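Local coordinates for putative monooxygenase Rv0793 (Mycobacterium tuberculosis, PDB 1Y0H) that belongs to the antibiotic biosynthesis monooxygenase family, forms a homodimer, and may take part in antibiotic biosynthesis or scavenge reactive oxygen species, at the interface of chains A and B. Sequence-based numbering; all coordinates share one arbitrary frame. Chains: chain A/B, hypothetical protein Rv0793.

Contact 1: the interface of chains A and B. Residues chain A 46-48; chain B 92-95.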
loop_
_atom_site.group_PDB
_atom_site.type_symbol
_atom_site.label_atom_id
_atom_site.label_comp_id
_atom_site.label_asym_id
_atom_site.label_seq_id
_atom_site.Cartn_x
_atom_site.Cartn_y
_atom_site.Cartn_z
ATOM N N GLU A 46 6.458 4.817 7.625
ATOM C CA GLU A 46 7.709 4.045 7.705
ATOM C C GLU A 46 7.411 2.583 8.023
ATOM O O GLU A 46 6.448 2.284 8.718
ATOM C CB GLU A 46 8.701 4.639 8.715
ATOM C CG GLU A 46 8.263 4.635 10.164
ATOM C CD GLU A 46 9.390 4.987 11.150
ATOM O OE1 GLU A 46 9.347 4.473 12.283
ATOM O OE2 GLU A 46 10.306 5.778 10.812
ATOM N N SER A 47 8.227 1.669 7.512
ATOM C CA SER A 47 8.002 0.256 7.798
ATOM C C SER A 47 8.279 0.015 9.276
ATOM O O SER A 47 9.093 0.718 9.876
ATOM C CB SER A 47 8.885 -0.631 6.927
ATOM O OG SER A 47 10.238 -0.415 7.239
ATOM N N ALA A 48 7.615 -0.992 9.839
ATOM C CA ALA A 48 7.696 -1.270 11.274
ATOM C C ALA A 48 9.132 -1.530 11.708
ATOM O O ALA A 48 9.504 -1.234 12.839
ATOM C CB ALA A 48 6.820 -2.447 11.629
ATOM N N THR B 92 4.083 -6.178 5.204
ATOM C CA THR B 92 4.808 -5.057 5.766
ATOM C C THR B 92 3.865 -4.279 6.656
ATOM O O THR B 92 2.851 -3.769 6.190
ATOM C CB THR B 92 5.372 -4.121 4.683
ATOM O OG1 THR B 92 6.130 -4.880 3.730
ATOM C CG2 THR B 92 6.273 -3.066 5.318
ATOM N N VAL B 93 4.222 -4.186 7.933
ATOM C CA VAL B 93 3.496 -3.369 8.894
ATOM C C VAL B 93 4.085 -1.966 8.836
ATOM O O VAL B 93 5.296 -1.792 8.737
ATOM C CB VAL B 93 3.578 -3.971 10.322
ATOM C CG1 VAL B 93 3.014 -3.026 11.360
ATOM C CG2 VAL B 93 2.833 -5.321 10.365
ATOM N N LEU B 94 3.207 -0.971 8.873
ATOM C CA LEU B 94 3.595 0.423 8.681
ATOM C C LEU B 94 3.197 1.295 9.855
ATOM O O LEU B 94 2.179 1.061 10.503
ATOM C CB LEU B 94 2.931 0.977 7.423
ATOM C CG LEU B 94 3.200 0.249 6.107
ATOM C CD1 LEU B 94 2.174 0.649 5.048
ATOM C CD2 LEU B 94 4.620 0.522 5.632
ATOM N N ALA B 95 4.004 2.313 10.106
ATOM C CA ALA B 95 3.666 3.332 11.071
ATOM C C ALA B 95 3.510 4.643 10.309
ATOM O O ALA B 95 4.402 5.014 9.547
ATOM C CB ALA B 95 4.763 3.439 12.116
#
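A:Glu46 and B:Ala95 pair through their backbones as neighbours in an antiparallel sheet that runs from one subunit into the other. The amide N of B:Ala95 reaches the carbonyl O of A:Glu46 at 2.8 Å, almost straight at the hydrogen (173°) and close to the line of the carbonyl bond. In return, A:Glu46 N donates to B:Ala95 O, also at 2.8 Å and in the carbonyl plane. This two-bond pair is the tight, regular part of the contact. Two residues on, just past the end of the strand, A:Ala48 N still donates to B:Val93 O at 2.7 Å, but the bond bends to 141° at the hydrogen and the donor is tilted from the carbonyl plane. Side chains meet more loosely: the A:Ala48 methyl CB lies 3.8 Å from B:Val93 CB, and A:Ser47 CB touches the B:Thr92 methyl CG2 at 3.9 Å. The hydroxyl of A:Ser47, with chi1 64°, lies between its own backbone N and carbonyl carbon and leaves CB to make that contact. The A:Glu46 chain extends past CG, carrying its carboxylate away from B:Ala95. The site joins the end of strand 41-47 of chain A to strand 90-96 of chain B.

Contact 2: the interface of chains A and B. Residues chain A 34, 42-44; chain B 98-101.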
loop_
_atom_site.group_PDB
_atom_site.type_symbol
_atom_site.label_atom_id
_atom_site.label_comp_id
_atom_site.label_asym_id
_atom_site.label_seq_id
_atom_site.Cartn_x
_atom_site.Cartn_y
_atom_site.Cartn_z
ATOM N N ARG A 34 -1.210 16.262 -2.834
ATOM C CA ARG A 34 -2.580 16.230 -2.298
ATOM C C ARG A 34 -3.457 17.298 -2.952
ATOM O O ARG A 34 -4.667 17.120 -3.038
ATOM C CB ARG A 34 -2.606 16.387 -0.773
ATOM C CG ARG A 34 -2.128 15.148 -0.038
ATOM C CD ARG A 34 -2.194 15.362 1.470
ATOM N NE ARG A 34 -1.599 14.240 2.183
ATOM C CZ ARG A 34 -1.205 14.268 3.450
ATOM N NH1 ARG A 34 -1.347 15.369 4.186
ATOM N NH2 ARG A 34 -0.678 13.177 3.986
ATOM N N TYR A 42 -2.543 10.643 -0.545
ATOM C CA TYR A 42 -1.092 10.531 -0.692
ATOM C C TYR A 42 -0.544 10.557 0.724
ATOM O O TYR A 42 -0.479 11.616 1.344
ATOM C CB TYR A 42 -0.601 11.725 -1.508
ATOM C CG TYR A 42 0.827 11.687 -1.993
ATOM C CD1 TYR A 42 1.836 12.382 -1.312
ATOM C CD2 TYR A 42 1.167 11.013 -3.170
ATOM C CE1 TYR A 42 3.153 12.391 -1.782
ATOM C CE2 TYR A 42 2.496 11.022 -3.643
ATOM C CZ TYR A 42 3.471 11.712 -2.939
ATOM O OH TYR A 42 4.761 11.728 -3.396
ATOM N N ASP A 43 -0.186 9.381 1.233
ATOM C CA ASP A 43 0.163 9.215 2.650
ATOM C C ASP A 43 1.534 8.562 2.819
ATOM O O ASP A 43 1.866 7.616 2.122
ATOM C CB ASP A 43 -0.915 8.390 3.369
ATOM C CG ASP A 43 -2.269 9.074 3.359
ATOM O OD1 ASP A 43 -2.317 10.288 3.635
ATOM O OD2 ASP A 43 -3.279 8.397 3.077
ATOM N N LEU A 44 2.299 9.064 3.783
ATOM C CA LEU A 44 3.659 8.595 4.021
ATOM C C LEU A 44 3.740 7.789 5.313
ATOM O O LEU A 44 3.231 8.210 6.350
ATOM C CB LEU A 44 4.617 9.786 4.141
ATOM C CG LEU A 44 6.090 9.494 4.432
ATOM C CD1 LEU A 44 6.754 8.645 3.349
ATOM C CD2 LEU A 44 6.825 10.818 4.594
ATOM N N ASP B 98 2.882 10.727 7.898
ATOM C CA ASP B 98 2.054 11.824 7.430
ATOM C C ASP B 98 0.892 11.210 6.650
ATOM O O ASP B 98 0.979 10.968 5.443
ATOM C CB ASP B 98 2.891 12.783 6.572
ATOM C CG ASP B 98 2.211 14.127 6.340
ATOM O OD1 ASP B 98 2.937 15.142 6.224
ATOM O OD2 ASP B 98 0.966 14.178 6.277
ATOM N N GLU B 99 -0.186 10.923 7.373
ATOM C CA GLU B 99 -1.372 10.339 6.780
ATOM C C GLU B 99 -2.512 11.309 7.044
ATOM O O GLU B 99 -2.908 11.497 8.193
ATOM C CB GLU B 99 -1.675 8.970 7.396
ATOM C CG GLU B 99 -2.793 8.219 6.690
ATOM C CD GLU B 99 -3.407 7.145 7.541
ATOM O OE1 GLU B 99 -2.969 5.983 7.425
ATOM O OE2 GLU B 99 -4.325 7.468 8.338
ATOM N N ALA B 100 -3.019 11.928 5.979
ATOM C CA ALA B 100 -4.071 12.946 6.074
ATOM C C ALA B 100 -5.362 12.402 6.689
ATOM O O ALA B 100 -6.068 13.126 7.403
ATOM C CB ALA B 100 -4.340 13.569 4.709
ATOM N N SER B 101 -5.667 11.137 6.402
ATOM C CA SER B 101 -6.689 10.378 7.151
ATOM C C SER B 101 -6.747 8.920 6.713
ATOM O O SER B 101 -6.204 8.540 5.673
ATOM C CB SER B 101 -8.089 11.023 7.082
ATOM O OG SER B 101 -8.740 10.792 5.838
HETATM O O HOH W 1 -0.482 16.272 6.959
#
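The guanidinium of A:Arg34 has the methyl CB of B:Ala100 over the centre of one face, 3.4 Å from its CZ, while A:Tyr42 O and a water lie at its edge, in plane. Along that edge NE and NH2 both grip A:Tyr42 O, with NE at 3.0 Å, and this side-on hold within chain A fixes the rotation of the group. NH2 also forms a salt bridge across the interface to the carboxylate OD2 of B:Asp98, at 3.0 Å. The two planes stand 74° apart, and the nitrogen comes from above the carboxylate plane. The water extends the link, lying 3.0 Å from A:Arg34 NH1 and 2.6 Å from B:Asp98 OD2. A first torsion of -165° in B:Asp98, with CG pointing opposite the backbone N, turns its carboxylate toward the arginine while its backbone stays engaged with A:Leu44. There A:Leu44 N donates to B:Asp98 O at 2.8 Å, and B:Asp98 N donates back to A:Leu44 O. Beside this pair, A:Asp43 OD1 accepts the amide N of B:Ala100 at 2.9 Å, again from above the carboxylate plane. A:Asp43 OD1 also makes a same-chain salt bridge with A:Arg34 NH2, whose hydrogen bond is weak; the arginine, between A:Asp43 and B:Asp98, probably eases their like charges. In the fold, the C-terminal tail of chain B runs along the edge strand 41-47 of chain A, and A:Arg34 comes from the last turn of helix 19-35.

Contact 3: the interface of chains A and B. Residues chain A 45, 56, 58, 99; chain B 43, 45, 56, 58.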
loop_
_atom_site.group_PDB
_atom_site.type_symbol
_atom_site.label_atom_id
_atom_site.label_comp_id
_atom_site.label_asym_id
_atom_site.label_seq_id
_atom_site.Cartn_x
_atom_site.Cartn_y
_atom_site.Cartn_z
ATOM N N TYR A 45 4.413 6.644 5.226
ATOM C CA TYR A 45 4.620 5.742 6.355
ATOM C C TYR A 45 6.079 5.348 6.465
ATOM O O TYR A 45 6.845 5.507 5.512
ATOM C CB TYR A 45 3.834 4.447 6.145
ATOM C CG TYR A 45 2.369 4.648 5.890
ATOM C CD1 TYR A 45 1.885 4.874 4.597
ATOM C CD2 TYR A 45 1.462 4.591 6.938
ATOM C CE1 TYR A 45 0.529 5.062 4.373
ATOM C CE2 TYR A 45 0.118 4.775 6.726
ATOM C CZ TYR A 45 -0.338 5.011 5.443
ATOM O OH TYR A 45 -1.678 5.192 5.232
ATOM N N PHE A 56 1.751 5.471 0.106
ATOM C CA PHE A 56 0.565 4.910 -0.518
ATOM C C PHE A 56 -0.198 6.056 -1.165
ATOM O O PHE A 56 -0.538 7.028 -0.503
ATOM C CB PHE A 56 -0.313 4.158 0.486
ATOM C CG PHE A 56 -1.352 3.309 -0.176
ATOM C CD1 PHE A 56 -2.674 3.722 -0.245
ATOM C CD2 PHE A 56 -1.000 2.107 -0.758
ATOM C CE1 PHE A 56 -3.639 2.932 -0.884
ATOM C CE2 PHE A 56 -1.957 1.308 -1.403
ATOM C CZ PHE A 56 -3.277 1.738 -1.468
ATOM N N ARG A 58 -3.337 7.289 -4.005
ATOM C CA ARG A 58 -4.565 6.942 -4.713
ATOM C C ARG A 58 -4.949 8.088 -5.633
ATOM O O ARG A 58 -4.995 9.234 -5.199
ATOM C CB ARG A 58 -5.705 6.727 -3.715
ATOM C CG ARG A 58 -5.638 5.476 -2.863
ATOM C CD ARG A 58 -6.884 5.501 -1.965
ATOM N NE ARG A 58 -7.006 4.365 -1.059
ATOM C CZ ARG A 58 -6.655 4.385 0.222
ATOM N NH1 ARG A 58 -6.813 3.298 0.961
ATOM N NH2 ARG A 58 -6.136 5.483 0.761
ATOM N N GLU A 99 -12.139 -1.499 -3.154
ATOM C CA GLU A 99 -11.621 -0.368 -2.406
ATOM C C GLU A 99 -12.804 0.475 -1.941
ATOM O O GLU A 99 -13.517 1.047 -2.765
ATOM C CB GLU A 99 -10.678 0.442 -3.295
ATOM C CG GLU A 99 -10.026 1.648 -2.642
ATOM C CD GLU A 99 -9.105 2.379 -3.596
ATOM O OE1 GLU A 99 -9.489 2.554 -4.776
ATOM O OE2 GLU A 99 -7.995 2.768 -3.175
ATOM N N ASP B 43 -8.622 -2.656 1.938
ATOM C CA ASP B 43 -8.889 -2.548 0.508
ATOM C C ASP B 43 -8.069 -3.546 -0.297
ATOM O O ASP B 43 -6.914 -3.812 0.044
ATOM C CB ASP B 43 -8.580 -1.121 0.052
ATOM C CG ASP B 43 -9.475 -0.093 0.725
ATOM O OD1 ASP B 43 -10.698 -0.346 0.791
ATOM O OD2 ASP B 43 -8.958 0.945 1.213
ATOM N N TYR B 45 -6.517 -4.975 -4.044
ATOM C CA TYR B 45 -6.046 -4.561 -5.367
ATOM C C TYR B 45 -5.362 -5.689 -6.135
ATOM O O TYR B 45 -4.945 -6.677 -5.549
ATOM C CB TYR B 45 -5.017 -3.425 -5.252
ATOM C CG TYR B 45 -5.448 -2.262 -4.404
ATOM C CD1 TYR B 45 -5.291 -2.306 -3.031
ATOM C CD2 TYR B 45 -5.972 -1.099 -4.979
ATOM C CE1 TYR B 45 -5.669 -1.246 -2.229
ATOM C CE2 TYR B 45 -6.357 -0.014 -4.175
ATOM C CZ TYR B 45 -6.201 -0.110 -2.798
ATOM O OH TYR B 45 -6.560 0.923 -1.953
ATOM N N PHE B 56 -4.335 -3.486 1.320
ATOM C CA PHE B 56 -3.892 -2.389 2.149
ATOM C C PHE B 56 -4.888 -2.230 3.287
ATOM O O PHE B 56 -6.081 -2.044 3.045
ATOM C CB PHE B 56 -3.796 -1.092 1.343
ATOM C CG PHE B 56 -3.200 0.042 2.117
ATOM C CD1 PHE B 56 -3.898 1.234 2.275
ATOM C CD2 PHE B 56 -1.950 -0.088 2.718
ATOM C CE1 PHE B 56 -3.352 2.297 3.003
ATOM C CE2 PHE B 56 -1.396 0.976 3.451
ATOM C CZ PHE B 56 -2.112 2.164 3.591
ATOM N N ARG B 58 -5.731 -0.685 7.422
ATOM C CA ARG B 58 -5.418 0.345 8.402
ATOM C C ARG B 58 -6.191 0.083 9.686
ATOM O O ARG B 58 -7.380 -0.205 9.630
ATOM C CB ARG B 58 -5.762 1.720 7.835
ATOM C CG ARG B 58 -4.761 2.180 6.775
ATOM C CD ARG B 58 -5.245 3.402 6.022
ATOM N NE ARG B 58 -5.424 4.548 6.905
ATOM C CZ ARG B 58 -6.607 5.014 7.297
ATOM N NH1 ARG B 58 -7.729 4.428 6.881
ATOM N NH2 ARG B 58 -6.672 6.071 8.102
#
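A:Phe56 and B:Phe56 stack face to face across the two-fold, their centroids 4.0 Å apart and planes within 15° of parallel. The rings slide past each other in opposite directions, so that each covers the other toward the rim. Each is also met at its edge by a tyrosine of the other subunit: A:Phe56 CZ lies 3.7 Å from B:Tyr45 CZ, and B:Phe56 CZ lies 3.8 Å from A:Tyr45 CZ. Both rings reach this core on a first torsion near 180° (chi1 -166° in A:Phe56, -174° in B:Phe56). Outside the stack, the guanidinium of A:Arg58 turns one face to the edge of the A:Phe56 ring, with CE1 over its centre. Its extended chain brings NE to the carboxylate OE2 of A:Glu99, a same-chain salt bridge of 2.8 Å lying in the guanidinium plane. NH1 turns to B:Asp43 OD2 at 3.2 Å, a salt bridge whose hydrogen bond is weak. A:Glu99 probably helps to position the arginine, which may offset the acidic groups of A:Glu99 and B:Asp43. The same carboxylate oxygen serves the partner chain: the phenol OH of B:Tyr45 donates to A:Glu99 OE2 at 2.6 Å, and it arrives from the opposite face of the carboxylate plane to A:Arg58 NE.

Strand 41-47 of chain A runs through all three contacts, giving A:Glu46 and A:Ser47 to contact 1, A:Tyr42 to A:Leu44 to contact 2 and A:Tyr45 to contact 3. The C-alpha centres of contacts 1 and 2 lie about 14 Å apart, those of contacts 1 and 3 about 13 Å, and those of contacts 2 and 3 about 11 Å. Glu99 takes part in contact 2 from chain B and in contact 3 from chain A, as does Asp43 with the chains exchanged. Backbone pairing at the strand edges and a side-chain core between the sheets thus make up parts of one two-fold homodimer interface, each repeated with the chains exchanged.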